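Local coordinates for DNA mismatch repair protein MutS (Thermus aquaticus, PDB 1EWQ) that recognises mismatched bases in DNA and starts their repair, binding ATP and hydrolysing it weakly, at residues E310-V313 against A317-E320; Q357-L362 against R522-L527. One frame throughout, in Å; residues are numbered along the deposited sequence.

Contact 1 of 2, residues E310-V313 against A317-E320; sequences EGFV and ALRE
Phe312 and Arg319 meet across the tight corner between two consecutive helices, 299-314 and 316-326, of the MutS helical domain. Their side chains lie aslant. The ring plane and the guanidinium plane stand 71° apart, so the two do not stack. The ring meets the root of the arginine instead, with Phe312 CD2 3.7 Å from Arg319 CA. Further out on the same ring, Phe312 CE2 lies 4.1 Å from Leu318 CG.

The arginine chain runs beside the Phe312 carbonyl. CG is anti to the backbone N (chi1 -175°), and a bend at chi3 turns the guanidinium back to the end of the first helix. The guanidinium holds Glu320 side-on, two nitrogens on one oxygen: Arg319 NE lies 3.1 Å and Arg319 NH2 3.0 Å from Glu320 OE2. Helix 514-540 covers this corner through Tyr530 and Ala534, and its Glu535 forms a salt bridge with Arg319 NE. A leucine in place of Arg319 would probably leave the Phe312 carbonyl without its side-chain donor and the Glu320 and Glu535 carboxylates without the positive charge that pairs with both. That donor is Arg319 NH1, which gives its hydrogen to Phe312 O at 2.8 Å, in the carbonyl plane and close to the guanidinium plane, with an N-H...O angle of 154°.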
loop_
_atom_site.group_PDB
_atom_site.type_symbol
_atom_site.label_atom_id
_atom_site.label_comp_id
_atom_site.label_asym_id
_atom_site.label_seq_id
_atom_site.Cartn_x
_atom_site.Cartn_y
_atom_site.Cartn_z
ATOM N N GLU C 310 30.093 0.288 28.997
ATOM C CA GLU C 310 30.304 1.065 30.211
ATOM C C GLU C 310 31.396 2.096 30.005
ATOM O O GLU C 310 31.306 3.214 30.505
ATOM C CB GLU C 310 30.686 0.139 31.364
ATOM C CG GLU C 310 30.837 0.847 32.697
ATOM C CD GLU C 310 30.813 -0.124 33.865
ATOM O OE1 GLU C 310 31.768 -0.904 34.021
ATOM O OE2 GLU C 310 29.823 -0.116 34.623
ATOM N N GLY C 311 32.424 1.707 29.258
ATOM C CA GLY C 311 33.528 2.604 28.984
ATOM C C GLY C 311 33.081 3.837 28.223
ATOM O O GLY C 311 33.564 4.938 28.487
ATOM N N PHE C 312 32.167 3.667 27.274
ATOM C CA PHE C 312 31.682 4.812 26.512
ATOM C C PHE C 312 30.630 5.576 27.311
ATOM O O PHE C 312 30.349 6.733 27.021
ATOM C CB PHE C 312 31.098 4.375 25.167
ATOM C CG PHE C 312 32.126 4.213 24.080
ATOM C CD1 PHE C 312 32.306 2.987 23.449
ATOM C CD2 PHE C 312 32.896 5.292 23.669
ATOM C CE1 PHE C 312 33.235 2.837 22.424
ATOM C CE2 PHE C 312 33.833 5.155 22.640
ATOM C CZ PHE C 312 34.002 3.923 22.015
ATOM N N VAL C 313 30.044 4.923 28.310
ATOM C CA VAL C 313 29.052 5.585 29.141
ATOM C C VAL C 313 29.779 6.591 30.026
ATOM O O VAL C 313 29.289 7.690 30.259
ATOM C CB VAL C 313 28.286 4.579 30.034
ATOM C CG1 VAL C 313 27.561 5.317 31.156
ATOM C CG2 VAL C 313 27.278 3.800 29.192
ATOM N N ALA C 317 33.022 12.609 26.468
ATOM C CA ALA C 317 33.673 13.350 25.396
ATOM C C ALA C 317 34.103 12.400 24.274
ATOM O O ALA C 317 33.806 12.629 23.103
ATOM C CB ALA C 317 34.887 14.118 25.957
ATOM N N LEU C 318 34.794 11.331 24.640
ATOM C CA LEU C 318 35.256 10.348 23.672
ATOM C C LEU C 318 34.089 9.728 22.903
ATOM O O LEU C 318 34.152 9.554 21.679
ATOM C CB LEU C 318 36.031 9.247 24.388
ATOM C CG LEU C 318 36.535 8.111 23.503
ATOM C CD1 LEU C 318 37.483 8.666 22.434
ATOM C CD2 LEU C 318 37.235 7.078 24.369
ATOM N N ARG C 319 33.029 9.394 23.635
ATOM C CA ARG C 319 31.846 8.794 23.041
ATOM C C ARG C 319 31.219 9.693 21.980
ATOM O O ARG C 319 30.946 9.251 20.862
ATOM C CB ARG C 319 30.794 8.492 24.112
ATOM C CG ARG C 319 29.578 7.755 23.552
ATOM C CD ARG C 319 28.457 7.633 24.571
ATOM N NE ARG C 319 27.873 8.928 24.899
ATOM C CZ ARG C 319 27.916 9.481 26.106
ATOM N NH1 ARG C 319 28.520 8.850 27.104
ATOM N NH2 ARG C 319 27.341 10.654 26.316
ATOM N N GLU C 320 30.975 10.952 22.333
ATOM C CA GLU C 320 30.359 11.885 21.396
ATOM C C GLU C 320 31.317 12.210 20.246
ATOM O O GLU C 320 30.891 12.420 19.103
ATOM C CB GLU C 320 29.940 13.171 22.122
ATOM C CG GLU C 320 28.916 12.959 23.249
ATOM C CD GLU C 320 27.610 12.354 22.750
ATOM O OE1 GLU C 320 27.222 12.647 21.593
ATOM O OE2 GLU C 320 26.973 11.601 23.517
#

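Contact 2 of 2, residues Q357-L362 against R522-L527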
loop_
_atom_site.group_PDB
_atom_site.type_symbol
_atom_site.label_atom_id
_atom_site.label_comp_id
_atom_site.label_asym_id
_atom_site.label_seq_id
_atom_site.Cartn_x
_atom_site.Cartn_y
_atom_site.Cartn_z
ATOM N N GLN C 357 39.862 9.868 5.299
ATOM C CA GLN C 357 40.358 11.099 5.914
ATOM C C GLN C 357 39.850 11.161 7.354
ATOM O O GLN C 357 40.417 11.842 8.203
ATOM C CB GLN C 357 39.876 12.323 5.125
ATOM C CG GLN C 357 40.406 12.364 3.695
ATOM C CD GLN C 357 39.906 13.555 2.894
ATOM O OE1 GLN C 357 38.702 13.807 2.813
ATOM N NE2 GLN C 357 40.834 14.283 2.281
ATOM N N ILE C 358 38.776 10.429 7.618
ATOM C CA ILE C 358 38.180 10.374 8.947
ATOM C C ILE C 358 38.958 9.378 9.803
ATOM O O ILE C 358 39.179 9.590 10.996
ATOM C CB ILE C 358 36.710 9.900 8.863
ATOM C CG1 ILE C 358 35.877 10.944 8.119
ATOM C CG2 ILE C 358 36.155 9.620 10.262
ATOM C CD1 ILE C 358 34.484 10.469 7.788
ATOM N N LEU C 359 39.384 8.299 9.160
ATOM C CA LEU C 359 40.112 7.219 9.808
ATOM C C LEU C 359 41.216 7.677 10.755
ATOM O O LEU C 359 41.248 7.267 11.909
ATOM C CB LEU C 359 40.675 6.278 8.745
ATOM C CG LEU C 359 40.842 4.827 9.182
ATOM C CD1 LEU C 359 39.515 4.308 9.732
ATOM C CD2 LEU C 359 41.312 3.989 7.994
ATOM N N PRO C 360 42.142 8.528 10.280
ATOM C CA PRO C 360 43.224 9.004 11.149
ATOM C C PRO C 360 42.741 9.793 12.366
ATOM O O PRO C 360 43.384 9.779 13.412
ATOM C CB PRO C 360 44.087 9.836 10.206
ATOM C CG PRO C 360 43.131 10.263 9.141
ATOM C CD PRO C 360 42.311 9.037 8.909
ATOM N N GLU C 361 41.608 10.475 12.231
ATOM C CA GLU C 361 41.056 11.242 13.343
ATOM C C GLU C 361 40.503 10.290 14.409
ATOM O O GLU C 361 40.670 10.516 15.607
ATOM C CB GLU C 361 39.950 12.176 12.842
ATOM C CG GLU C 361 40.402 13.163 11.770
ATOM C CD GLU C 361 39.285 14.095 11.328
ATOM O OE1 GLU C 361 38.835 14.929 12.146
ATOM O OE2 GLU C 361 38.851 13.988 10.161
ATOM N N LEU C 362 39.836 9.227 13.966
ATOM C CA LEU C 362 39.293 8.234 14.888
ATOM C C LEU C 362 40.458 7.533 15.568
ATOM O O LEU C 362 40.448 7.315 16.777
ATOM C CB LEU C 362 38.460 7.194 14.139
ATOM C CG LEU C 362 37.051 7.570 13.698
ATOM C CD1 LEU C 362 36.536 6.521 12.732
ATOM C CD2 LEU C 362 36.145 7.690 14.912
ATOM N N ARG C 522 35.016 -3.628 10.045
ATOM C CA ARG C 522 34.587 -4.490 11.158
ATOM C C ARG C 522 34.835 -3.820 12.504
ATOM O O ARG C 522 33.960 -3.792 13.369
ATOM C CB ARG C 522 35.326 -5.838 11.156
ATOM C CG ARG C 522 35.310 -6.551 9.838
ATOM C CD ARG C 522 35.828 -7.989 9.955
ATOM N NE ARG C 522 36.022 -8.566 8.621
ATOM C CZ ARG C 522 37.191 -8.614 7.992
ATOM N NH1 ARG C 522 38.278 -8.130 8.574
ATOM N NH2 ARG C 522 37.270 -9.131 6.776
ATOM N N ILE C 523 36.043 -3.292 12.670
ATOM C CA ILE C 523 36.439 -2.622 13.901
ATOM C C ILE C 523 35.513 -1.456 14.212
ATOM O O ILE C 523 34.946 -1.367 15.301
ATOM C CB ILE C 523 37.893 -2.108 13.792
ATOM C CG1 ILE C 523 38.848 -3.301 13.727
ATOM C CG2 ILE C 523 38.221 -1.208 14.970
ATOM C CD1 ILE C 523 40.305 -2.938 13.448
ATOM N N LEU C 524 35.353 -0.564 13.243
ATOM C CA LEU C 524 34.507 0.606 13.431
ATOM C C LEU C 524 33.045 0.247 13.629
ATOM O O LEU C 524 32.315 0.969 14.313
ATOM C CB LEU C 524 34.675 1.563 12.253
ATOM C CG LEU C 524 36.114 2.067 12.153
ATOM C CD1 LEU C 524 36.261 3.037 10.986
ATOM C CD2 LEU C 524 36.509 2.733 13.474
ATOM N N ALA C 525 32.611 -0.860 13.039
ATOM C CA ALA C 525 31.223 -1.286 13.202
ATOM C C ALA C 525 31.014 -1.625 14.680
ATOM O O ALA C 525 30.031 -1.215 15.299
ATOM C CB ALA C 525 30.928 -2.513 12.335
ATOM N N GLU C 526 31.954 -2.372 15.244
ATOM C CA GLU C 526 31.853 -2.754 16.644
ATOM C C GLU C 526 31.851 -1.531 17.557
ATOM O O GLU C 526 31.003 -1.402 18.436
ATOM C CB GLU C 526 33.005 -3.690 17.021
ATOM C CG GLU C 526 32.527 -4.966 17.679
ATOM C CD GLU C 526 33.658 -5.892 18.065
ATOM O OE1 GLU C 526 34.417 -6.323 17.167
ATOM O OE2 GLU C 526 33.778 -6.184 19.273
ATOM N N LEU C 527 32.798 -0.626 17.338
ATOM C CA LEU C 527 32.885 0.583 18.147
ATOM C C LEU C 527 31.624 1.420 17.972
ATOM O O LEU C 527 31.184 2.082 18.905
ATOM C CB LEU C 527 34.116 1.396 17.744
ATOM C CG LEU C 527 35.416 0.611 17.895
ATOM C CD1 LEU C 527 36.548 1.345 17.215
ATOM C CD2 LEU C 527 35.707 0.398 19.383
#
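Leu524 reaches from helix 514-540 to two leucines of helix 346-366, Leu359 and Leu362. This is helix-to-helix packing in MutS domain III, between segments 160 residues apart in the chain. The backbones stay well separated. The nearest CA atoms, those of Leu362 and Leu524, are 9.1 Å apart, and side chains span the distance.

The apolar contacts are all between methyl groups. Leu524 CD1 lies 3.7 Å from Leu359 CD1, where the two side chains meet at a slant. Leu362 comes tip to tip with Leu524, and its CD1 touches both branches of the fork: Leu362 CD1 is 3.9 Å from Leu524 CD2 and also 3.9 Å from Leu524 CD1. Leu359 and Leu362 are three residues apart, so both can meet the same leucine from one side of their helix. The Leu359 side chain leaves the backbone to the side of the contact, but its far end bends in to Leu524. With CG anti to the backbone N (chi1 -151°), its CD1 is carried to the Leu524 methyl.

The backbone bonds lie within each helix. Pro360 has no amide hydrogen to give, and helix 346-366 is kinked here. The regular pattern resumes with Leu362 N bonded to Ile358 O at 3.1 Å. On the other helix, Leu527 N bonds to Ile523 O.

Other leucines add to the packing: Leu325 and Leu326 of helix 316-326 touch Leu362, and Leu329 touches Leu524. The three side chains are buried and have no polar atoms to satisfy. Across these two segments the contact therefore rests on van der Waals and hydrophobic packing, with a small buried area of 107 Å².

In the fold
Both contacts lie in MutS domain III, with centres 15 Å apart. Along the chain contact 1 is complete before the first residue of contact 2. Helix 514-540 joins them. It supplies residues 522-527 to contact 2 and covers contact 1 farther along. They touch directly where Phe312 CE1 packs 4.1 Å from Leu527 O. Helix 316-326 links them too, since it carries residues 317-320 and its later part packs on 357-362. Neither contact reaches the DNA, which is about 40 Å from the nearest atom of contact 1 and about 33 Å from that of contact 2. Both also lie away from the predicted ATP site.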